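Long-range contacts in STU0660 (Streptococcus thermophilus, PDB 3ZTH), which probably binds DNA as a large Csn2 protein of the CRISPR-Cas system in bacterial immunity, and carries magnesium ions: residues 18-23 with 221-226; 199-204 with 232-237; 275-280 with 318-323. All coordinates share one frame; numbering follows the deposited sequence.

Contact 1: 18-23 with 221-226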
loop_
_atom_site.group_PDB
_atom_site.type_symbol
_atom_site.label_atom_id
_atom_site.label_comp_id
_atom_site.label_asym_id
_atom_site.label_seq_id
_atom_site.Cartn_x
_atom_site.Cartn_y
_atom_site.Cartn_z
ATOM N N GLY A 18 24.693 11.075 -34.486
ATOM C CA GLY A 18 26.140 10.922 -34.407
ATOM C C GLY A 18 26.613 11.079 -32.970
ATOM O O GLY A 18 25.814 11.424 -32.099
ATOM N N ALA A 19 27.897 10.824 -32.712
ATOM C CA ALA A 19 28.446 10.940 -31.365
ATOM C C ALA A 19 27.791 12.132 -30.670
ATOM O O ALA A 19 27.219 12.004 -29.582
ATOM C CB ALA A 19 29.946 11.128 -31.434
ATOM N N ILE A 20 27.872 13.293 -31.306
ATOM C CA ILE A 20 27.250 14.484 -30.763
ATOM C C ILE A 20 26.210 14.983 -31.760
ATOM O O ILE A 20 26.538 15.536 -32.810
ATOM C CB ILE A 20 28.296 15.585 -30.456
ATOM C CG1 ILE A 20 29.217 15.112 -29.327
ATOM C CG2 ILE A 20 27.603 16.867 -30.009
ATOM C CD1 ILE A 20 30.223 16.141 -28.882
ATOM N N THR A 21 24.949 14.751 -31.424
ATOM C CA THR A 21 23.821 15.152 -32.258
ATOM C C THR A 21 23.141 16.408 -31.701
ATOM O O THR A 21 22.922 16.520 -30.490
ATOM C CB THR A 21 22.771 14.019 -32.316
ATOM O OG1 THR A 21 23.391 12.824 -32.795
ATOM C CG2 THR A 21 21.608 14.398 -33.240
ATOM N N GLN A 22 22.802 17.343 -32.585
ATOM C CA GLN A 22 22.133 18.581 -32.178
ATOM C C GLN A 22 20.843 18.807 -32.966
ATOM O O GLN A 22 20.838 18.821 -34.197
ATOM C CB GLN A 22 23.067 19.780 -32.361
ATOM C CG GLN A 22 24.353 19.695 -31.538
ATOM C CD GLN A 22 25.299 20.853 -31.807
ATOM O OE1 GLN A 22 25.177 21.932 -31.217
ATOM N NE2 GLN A 22 26.241 20.637 -32.715
ATOM N N ILE A 23 19.745 18.968 -32.242
ATOM C CA ILE A 23 18.448 19.186 -32.855
ATOM C C ILE A 23 18.077 20.637 -32.626
ATOM O O ILE A 23 17.951 21.087 -31.490
ATOM C CB ILE A 23 17.386 18.240 -32.245
ATOM C CG1 ILE A 23 17.701 16.801 -32.654
ATOM C CG2 ILE A 23 15.985 18.617 -32.732
ATOM C CD1 ILE A 23 16.830 15.775 -32.000
ATOM N N GLN A 221 33.975 19.194 -22.801
ATOM C CA GLN A 221 33.949 17.983 -21.995
ATOM C C GLN A 221 33.222 16.858 -22.712
ATOM O O GLN A 221 33.745 15.748 -22.792
ATOM C CB GLN A 221 33.300 18.257 -20.640
ATOM C CG GLN A 221 34.234 18.958 -19.669
ATOM C CD GLN A 221 33.540 19.455 -18.413
ATOM O OE1 GLN A 221 32.669 18.785 -17.857
ATOM N NE2 GLN A 221 33.938 20.634 -17.950
ATOM N N ILE A 222 32.033 17.119 -23.257
ATOM C CA ILE A 222 31.339 16.038 -23.944
ATOM C C ILE A 222 32.076 15.594 -25.209
ATOM O O ILE A 222 32.016 14.423 -25.574
ATOM C CB ILE A 222 29.857 16.385 -24.281
ATOM C CG1 ILE A 222 29.767 17.539 -25.266
ATOM C CG2 ILE A 222 29.102 16.727 -23.006
ATOM C CD1 ILE A 222 28.326 17.871 -25.604
ATOM N N CYS A 223 32.775 16.519 -25.866
ATOM C CA CYS A 223 33.541 16.173 -27.057
ATOM C C CYS A 223 34.662 15.225 -26.643
ATOM O O CYS A 223 34.983 14.263 -27.350
ATOM C CB CYS A 223 34.157 17.418 -27.704
ATOM S SG CYS A 223 33.021 18.390 -28.720
ATOM N N HIS A 224 35.263 15.510 -25.496
ATOM C CA HIS A 224 36.334 14.676 -24.977
ATOM C C HIS A 224 35.808 13.267 -24.737
ATOM O O HIS A 224 36.412 12.280 -25.158
ATOM C CB HIS A 224 36.852 15.253 -23.658
ATOM C CG HIS A 224 37.838 14.371 -22.959
ATOM N ND1 HIS A 224 39.097 14.118 -23.459
ATOM C CD2 HIS A 224 37.748 13.679 -21.798
ATOM C CE1 HIS A 224 39.740 13.310 -22.637
ATOM N NE2 HIS A 224 38.945 13.029 -21.622
ATOM N N LEU A 225 34.667 13.172 -24.067
ATOM C CA LEU A 225 34.105 11.871 -23.774
ATOM C C LEU A 225 33.706 11.054 -25.002
ATOM O O LEU A 225 33.945 9.851 -25.025
ATOM C CB LEU A 225 32.917 12.007 -22.814
ATOM C CG LEU A 225 33.218 12.694 -21.480
ATOM C CD1 LEU A 225 31.972 12.690 -20.608
ATOM C CD2 LEU A 225 34.353 11.982 -20.769
ATOM N N VAL A 226 33.114 11.669 -26.023
ATOM C CA VAL A 226 32.730 10.871 -27.185
ATOM C C VAL A 226 33.943 10.397 -27.967
ATOM O O VAL A 226 33.899 9.361 -28.636
ATOM C CB VAL A 226 31.798 11.622 -28.155
ATOM C CG1 VAL A 226 30.524 11.989 -27.447
ATOM C CG2 VAL A 226 32.498 12.844 -28.736
#
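The hydroxyl OG1 of T21 is gripped by one hydrogen bond within 18-23, from the backbone N of G18, with N to OG1 2.8 Å and an almost straight N-H...O angle of 177°. That bond ties the turn at G18 and A19 to the first residues of strand 20-24, the strand that runs between 232-237 and 254-257 in the sheet of the P-loop NTPase-like domain. Helix 212-228 packs across one face of this sheet, and the contact is where its residues 221-226 meet the strand's beginning. The segment axes come no closer than 10.6 Å and run at 135° to one another, so it is mainly side chains that bridge the two layers. I20 does most of the work. Its CG1 lies anti to the carbonyl carbon (chi1 -66°) and chi2 is extended, which sends CD1 out toward the helix. There CD1 reaches SG of C223 at 3.6 Å and CG1 of I222 at 3.9 Å. Farther along the helix V226 crosses I20 at about a right angle; its CG1 sits 3.9 Å from I20 CG1, while its CG2 also faces I20. I222 also packs on F234 of the adjacent strand and on L185 of helix 177-192, so the I20 side chain joins a larger apolar layer between the sheet and its helices. No hydrogen bond crosses from strand to helix; the fit is of aliphatic carbons and one sulfur. At the solvent-facing margin the turn adds a last touch, CB of A19 against CB of V226 at 3.8 Å.

Contact 2: 199-204 with 232-237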
loop_
_atom_site.group_PDB
_atom_site.type_symbol
_atom_site.label_atom_id
_atom_site.label_comp_id
_atom_site.label_asym_id
_atom_site.label_seq_id
_atom_site.Cartn_x
_atom_site.Cartn_y
_atom_site.Cartn_z
ATOM N N TYR A 199 25.551 4.022 -24.446
ATOM C CA TYR A 199 24.905 5.022 -23.610
ATOM C C TYR A 199 24.396 6.175 -24.457
ATOM O O TYR A 199 25.142 6.767 -25.240
ATOM C CB TYR A 199 25.873 5.563 -22.562
ATOM C CG TYR A 199 25.862 4.777 -21.276
ATOM C CD1 TYR A 199 26.334 3.466 -21.230
ATOM C CD2 TYR A 199 25.346 5.334 -20.105
ATOM C CE1 TYR A 199 26.287 2.730 -20.049
ATOM C CE2 TYR A 199 25.296 4.609 -18.922
ATOM C CZ TYR A 199 25.765 3.309 -18.900
ATOM O OH TYR A 199 25.691 2.583 -17.736
ATOM N N LEU A 200 23.118 6.483 -24.304
ATOM C CA LEU A 200 22.518 7.572 -25.046
ATOM C C LEU A 200 22.065 8.598 -24.032
ATOM O O LEU A 200 21.219 8.315 -23.195
ATOM C CB LEU A 200 21.334 7.069 -25.853
ATOM C CG LEU A 200 20.489 8.132 -26.547
ATOM C CD1 LEU A 200 21.370 9.051 -27.402
ATOM C CD2 LEU A 200 19.437 7.425 -27.396
ATOM N N ILE A 201 22.641 9.790 -24.105
ATOM C CA ILE A 201 22.303 10.850 -23.175
ATOM C C ILE A 201 21.696 12.052 -23.885
ATOM O O ILE A 201 22.308 12.629 -24.784
ATOM C CB ILE A 201 23.558 11.276 -22.394
ATOM C CG1 ILE A 201 24.148 10.047 -21.694
ATOM C CG2 ILE A 201 23.212 12.368 -21.389
ATOM C CD1 ILE A 201 25.340 10.348 -20.826
ATOM N N VAL A 202 20.488 12.416 -23.468
ATOM C CA VAL A 202 19.752 13.545 -24.037
ATOM C C VAL A 202 19.789 14.746 -23.106
ATOM O O VAL A 202 19.505 14.615 -21.918
ATOM C CB VAL A 202 18.270 13.174 -24.274
ATOM C CG1 VAL A 202 17.468 14.409 -24.606
ATOM C CG2 VAL A 202 18.160 12.175 -25.399
ATOM N N LEU A 203 20.114 15.917 -23.651
ATOM C CA LEU A 203 20.180 17.140 -22.851
ATOM C C LEU A 203 19.415 18.334 -23.421
ATOM O O LEU A 203 19.761 18.853 -24.477
ATOM C CB LEU A 203 21.637 17.553 -22.658
ATOM C CG LEU A 203 22.450 16.772 -21.626
ATOM C CD1 LEU A 203 23.904 16.676 -22.068
ATOM C CD2 LEU A 203 22.344 17.470 -20.283
ATOM N N LYS A 204 18.379 18.782 -22.727
ATOM C CA LYS A 204 17.649 19.948 -23.194
ATOM C C LYS A 204 17.314 20.843 -22.011
ATOM O O LYS A 204 17.377 20.406 -20.869
ATOM C CB LYS A 204 16.377 19.537 -23.952
ATOM C CG LYS A 204 15.146 19.275 -23.112
ATOM C CD LYS A 204 13.936 19.043 -24.025
ATOM C CE LYS A 204 12.604 19.086 -23.256
ATOM N NZ LYS A 204 12.432 17.972 -22.285
ATOM N N LEU A 232 29.505 6.054 -26.624
ATOM C CA LEU A 232 28.722 7.162 -26.084
ATOM C C LEU A 232 28.081 8.053 -27.137
ATOM O O LEU A 232 28.725 8.443 -28.106
ATOM C CB LEU A 232 29.602 8.018 -25.175
ATOM C CG LEU A 232 28.960 9.230 -24.502
ATOM C CD1 LEU A 232 27.738 8.784 -23.706
ATOM C CD2 LEU A 232 29.986 9.905 -23.594
ATOM N N THR A 233 26.809 8.379 -26.932
ATOM C CA THR A 233 26.082 9.244 -27.854
ATOM C C THR A 233 25.301 10.329 -27.115
ATOM O O THR A 233 24.593 10.063 -26.138
ATOM C CB THR A 233 25.090 8.449 -28.730
ATOM O OG1 THR A 233 25.815 7.558 -29.584
ATOM C CG2 THR A 233 24.270 9.393 -29.591
ATOM N N PHE A 234 25.446 11.556 -27.602
ATOM C CA PHE A 234 24.766 12.712 -27.034
ATOM C C PHE A 234 23.758 13.311 -28.032
ATOM O O PHE A 234 24.044 13.428 -29.225
ATOM C CB PHE A 234 25.798 13.789 -26.677
ATOM C CG PHE A 234 26.447 13.604 -25.334
ATOM C CD1 PHE A 234 25.793 13.992 -24.173
ATOM C CD2 PHE A 234 27.739 13.090 -25.232
ATOM C CE1 PHE A 234 26.423 13.875 -22.924
ATOM C CE2 PHE A 234 28.373 12.969 -23.995
ATOM C CZ PHE A 234 27.717 13.362 -22.845
ATOM N N ILE A 235 22.574 13.666 -27.541
ATOM C CA ILE A 235 21.556 14.321 -28.364
ATOM C C ILE A 235 21.182 15.590 -27.602
ATOM O O ILE A 235 20.596 15.514 -26.521
ATOM C CB ILE A 235 20.280 13.489 -28.532
ATOM C CG1 ILE A 235 20.543 12.271 -29.410
ATOM C CG2 ILE A 235 19.207 14.335 -29.220
ATOM C CD1 ILE A 235 19.291 11.408 -29.645
ATOM N N LEU A 236 21.536 16.743 -28.167
ATOM C CA LEU A 236 21.267 18.043 -27.556
ATOM C C LEU A 236 20.177 18.818 -28.310
ATOM O O LEU A 236 19.970 18.607 -29.502
ATOM C CB LEU A 236 22.553 18.880 -27.543
ATOM C CG LEU A 236 23.863 18.182 -27.125
ATOM C CD1 LEU A 236 25.042 19.121 -27.353
ATOM C CD2 LEU A 236 23.807 17.756 -25.670
ATOM N N PHE A 237 19.483 19.706 -27.601
ATOM C CA PHE A 237 18.442 20.559 -28.181
ATOM C C PHE A 237 18.858 21.993 -27.863
ATOM O O PHE A 237 18.348 22.608 -26.918
ATOM C CB PHE A 237 17.082 20.271 -27.541
ATOM C CG PHE A 237 16.510 18.936 -27.907
ATOM C CD1 PHE A 237 16.936 17.779 -27.257
ATOM C CD2 PHE A 237 15.545 18.831 -28.901
ATOM C CE1 PHE A 237 16.410 16.539 -27.587
ATOM C CE2 PHE A 237 15.007 17.596 -29.240
ATOM C CZ PHE A 237 15.443 16.443 -28.581
#
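Strands 199-204 and 232-237 run parallel, their axes 4.8 Å apart and turned by 18°, paired in register from Y199 beside L232 to L203 beside L236. Five backbone hydrogen bonds join them, alternating in direction: Y199 O accepts from T233 N, I201 N gives to T233 O at 2.8 Å with an angle of 173°, and the pattern repeats through I201, I235 and L203. The last, F237 N to L203 O, is stretched to 3.3 Å. With helix 212-228 between them the strands form a right-handed beta-alpha-beta crossover of the P-loop NTPase-like sheet.

On the face covered by helices 177-192 and 212-228, I201 and L203 lie alongside the F234 ring, pointing the same way; I201 CG2 and L203 CD1 each come to 3.9 Å from F234 CE1. Beyond them CB of L203 meets CD2 of L236 at 3.7 Å. On the other face L200, its CG anti to the backbone N (chi1 172°), swings CD1 over to CG2 of T233 at 3.6 Å, and CD1 of I235 also touches it. V202 CG1 meets the edge of the F237 ring at CE1, 3.8 Å away. K204 leads its amine away, to a hydrogen bond with OG of S81 and a cation-pi contact with W35. Backbone polarity is thus spent inside the sheet, and both faces are left largely to hydrocarbon.

Contact 3: 275-280 with 318-323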
loop_
_atom_site.group_PDB
_atom_site.type_symbol
_atom_site.label_atom_id
_atom_site.label_comp_id
_atom_site.label_asym_id
_atom_site.label_seq_id
_atom_site.Cartn_x
_atom_site.Cartn_y
_atom_site.Cartn_z
HETATM N N MSE A 275 29.975 29.598 -51.463
HETATM C CA MSE A 275 30.941 30.474 -52.107
HETATM C C MSE A 275 30.562 30.689 -53.578
HETATM O O MSE A 275 30.641 31.805 -54.088
HETATM C CB MSE A 275 32.340 29.867 -51.973
HETATM C CG MSE A 275 33.462 30.641 -52.644
HETATM SE SE MSE A 275 35.240 30.026 -52.087
HETATM C CE MSE A 275 35.261 28.277 -52.944
ATOM N N LYS A 276 30.130 29.625 -54.251
ATOM C CA LYS A 276 29.739 29.732 -55.654
ATOM C C LYS A 276 28.580 30.715 -55.847
ATOM O O LYS A 276 28.514 31.419 -56.853
ATOM C CB LYS A 276 29.354 28.359 -56.214
ATOM C CG LYS A 276 28.936 28.420 -57.674
ATOM C CD LYS A 276 28.578 27.060 -58.270
ATOM C CE LYS A 276 28.261 27.206 -59.773
ATOM N NZ LYS A 276 27.920 25.922 -60.468
ATOM N N TYR A 277 27.674 30.765 -54.874
ATOM C CA TYR A 277 26.517 31.655 -54.925
ATOM C C TYR A 277 26.737 33.033 -54.310
ATOM O O TYR A 277 25.927 33.935 -54.509
ATOM C CB TYR A 277 25.332 31.010 -54.218
ATOM C CG TYR A 277 24.586 29.992 -55.040
ATOM C CD1 TYR A 277 24.980 28.656 -55.046
ATOM C CD2 TYR A 277 23.470 30.359 -55.796
ATOM C CE1 TYR A 277 24.280 27.706 -55.779
ATOM C CE2 TYR A 277 22.760 29.416 -56.530
ATOM C CZ TYR A 277 23.171 28.093 -56.512
ATOM O OH TYR A 277 22.458 27.145 -57.199
ATOM N N TYR A 278 27.817 33.207 -53.558
ATOM C CA TYR A 278 28.071 34.497 -52.926
ATOM C C TYR A 278 28.074 35.640 -53.948
ATOM O O TYR A 278 28.777 35.584 -54.964
ATOM C CB TYR A 278 29.400 34.469 -52.179
ATOM C CG TYR A 278 29.410 35.379 -50.983
ATOM C CD1 TYR A 278 28.694 35.049 -49.835
ATOM C CD2 TYR A 278 30.128 36.571 -50.992
ATOM C CE1 TYR A 278 28.689 35.878 -48.722
ATOM C CE2 TYR A 278 30.130 37.413 -49.881
ATOM C CZ TYR A 278 29.410 37.059 -48.752
ATOM O OH TYR A 278 29.400 37.885 -47.654
ATOM N N PRO A 279 27.300 36.703 -53.677
ATOM C CA PRO A 279 27.180 37.877 -54.550
ATOM C C PRO A 279 28.399 38.797 -54.585
ATOM O O PRO A 279 28.345 39.889 -55.157
ATOM C CB PRO A 279 25.955 38.585 -53.993
ATOM C CG PRO A 279 26.101 38.343 -52.524
ATOM C CD PRO A 279 26.478 36.868 -52.465
ATOM N N SER A 280 29.499 38.363 -53.987
ATOM C CA SER A 280 30.694 39.189 -53.961
ATOM C C SER A 280 31.953 38.347 -54.064
ATOM O O SER A 280 31.928 37.143 -53.807
ATOM C CB SER A 280 30.706 40.011 -52.665
ATOM O OG SER A 280 32.007 40.450 -52.324
ATOM N N LEU A 318 22.238 33.058 -44.985
ATOM C CA LEU A 318 20.956 32.437 -44.678
ATOM C C LEU A 318 20.165 32.184 -45.962
ATOM O O LEU A 318 19.655 31.080 -46.185
ATOM C CB LEU A 318 20.159 33.340 -43.724
ATOM C CG LEU A 318 18.684 33.102 -43.343
ATOM C CD1 LEU A 318 18.214 31.723 -43.697
ATOM C CD2 LEU A 318 18.522 33.339 -41.861
ATOM N N ASN A 319 20.074 33.208 -46.804
ATOM C CA ASN A 319 19.341 33.108 -48.058
ATOM C C ASN A 319 19.924 32.048 -48.964
ATOM O O ASN A 319 19.195 31.240 -49.549
ATOM C CB ASN A 319 19.341 34.455 -48.783
ATOM C CG ASN A 319 18.337 35.429 -48.198
ATOM O OD1 ASN A 319 17.691 35.140 -47.187
ATOM N ND2 ASN A 319 18.195 36.587 -48.831
ATOM N N ILE A 320 21.244 32.048 -49.081
ATOM C CA ILE A 320 21.917 31.082 -49.931
ATOM C C ILE A 320 21.703 29.666 -49.412
ATOM O O ILE A 320 21.347 28.765 -50.183
ATOM C CB ILE A 320 23.435 31.404 -50.047
ATOM C CG1 ILE A 320 23.616 32.750 -50.757
ATOM C CG2 ILE A 320 24.142 30.325 -50.832
ATOM C CD1 ILE A 320 25.053 33.244 -50.830
ATOM N N LEU A 321 21.889 29.470 -48.107
ATOM C CA LEU A 321 21.710 28.145 -47.525
ATOM C C LEU A 321 20.309 27.632 -47.777
ATOM O O LEU A 321 20.130 26.483 -48.201
ATOM C CB LEU A 321 22.006 28.158 -46.026
ATOM C CG LEU A 321 23.499 28.185 -45.686
ATOM C CD1 LEU A 321 23.677 28.311 -44.188
ATOM C CD2 LEU A 321 24.180 26.921 -46.209
ATOM N N ASN A 322 19.311 28.471 -47.528
ATOM C CA ASN A 322 17.938 28.049 -47.770
ATOM C C ASN A 322 17.794 27.549 -49.199
ATOM O O ASN A 322 17.215 26.494 -49.443
ATOM C CB ASN A 322 16.972 29.199 -47.523
ATOM C CG ASN A 322 16.276 29.080 -46.196
ATOM O OD1 ASN A 322 15.641 30.026 -45.728
ATOM N ND2 ASN A 322 16.384 27.905 -45.575
ATOM N N GLN A 323 18.339 28.305 -50.143
ATOM C CA GLN A 323 18.276 27.923 -51.543
ATOM C C GLN A 323 18.874 26.531 -51.777
ATOM O O GLN A 323 18.338 25.754 -52.568
ATOM C CB GLN A 323 19.000 28.963 -52.403
ATOM C CG GLN A 323 18.874 28.694 -53.884
ATOM C CD GLN A 323 19.344 29.845 -54.750
ATOM O OE1 GLN A 323 19.333 29.747 -55.980
ATOM N NE2 GLN A 323 19.756 30.945 -54.119
#
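This is a partly buried, mainly apolar packing contact between the end of helix 267-277, with the loop that leaves it, and helix 312-324, in the C-terminal helical part of the chain and away from the magnesium sites. I320 is the central side chain. Its CG2 lies anti to the backbone N and its CG1 anti to the carbonyl carbon (chi1 -65°), so the two branches point to different parts of the turn. CG2 meets CB of Y277 at 3.7 Å, where the backbones also come nearest, with CA atoms of Y277 and I320 6.8 Å apart. CD1, carried out by an extended chi2, lies near the carbonyl of Y277 and reaches past the helix end to CA of Y278 at 3.9 Å and, more loosely, to CD of P279 at 4.2 Å. The chain leaves helical geometry at Y278, whose CB points away from helix residues 318-323; its side chain nevertheless packs on V313, V316 and I317 earlier in helix 312-324. CD of P279 lies over one face of the Y278 ring, 3.6 Å above its plane. Nearer solvent, Q323 brings an extended side chain (chi1 -175°) to the Y277 ring, the two side chains crossing at about a right angle, amide and ring planes 62° apart. OE1 of Q323 comes to 3.5 Å from CE2 of Y277, a contact with a ring carbon. A neighbouring subunit adds F345, which packs on both I320 and P279. With no hydrogen bond between the two segments, shape and apolar burial hold them together, and the polar amide of Q323 and the exposed Y277 finish the contact toward its outer margin.

Contacts 1 and 2 belong to the same sheet: strands 20-24 and 232-237 are neighbours in it, and helix 212-228, which supplies one side of contact 1, is the connection between the two strands of contact 2. Their centres are about 8 Å apart, and F234 takes part in both surroundings, its CZ 3.6 Å from CG2 of I222. Contact 2 is the buried core, built on backbone hydrogen bonds; contact 1, partly buried, layers a helix on that sheet mainly through side chains, with no hydrogen bond between strand and helix. Contact 3, partly buried with Y277 exposed, stands apart, its centre about 29 Å from that of contact 1, and packs helix against helix end beside a neighbouring subunit.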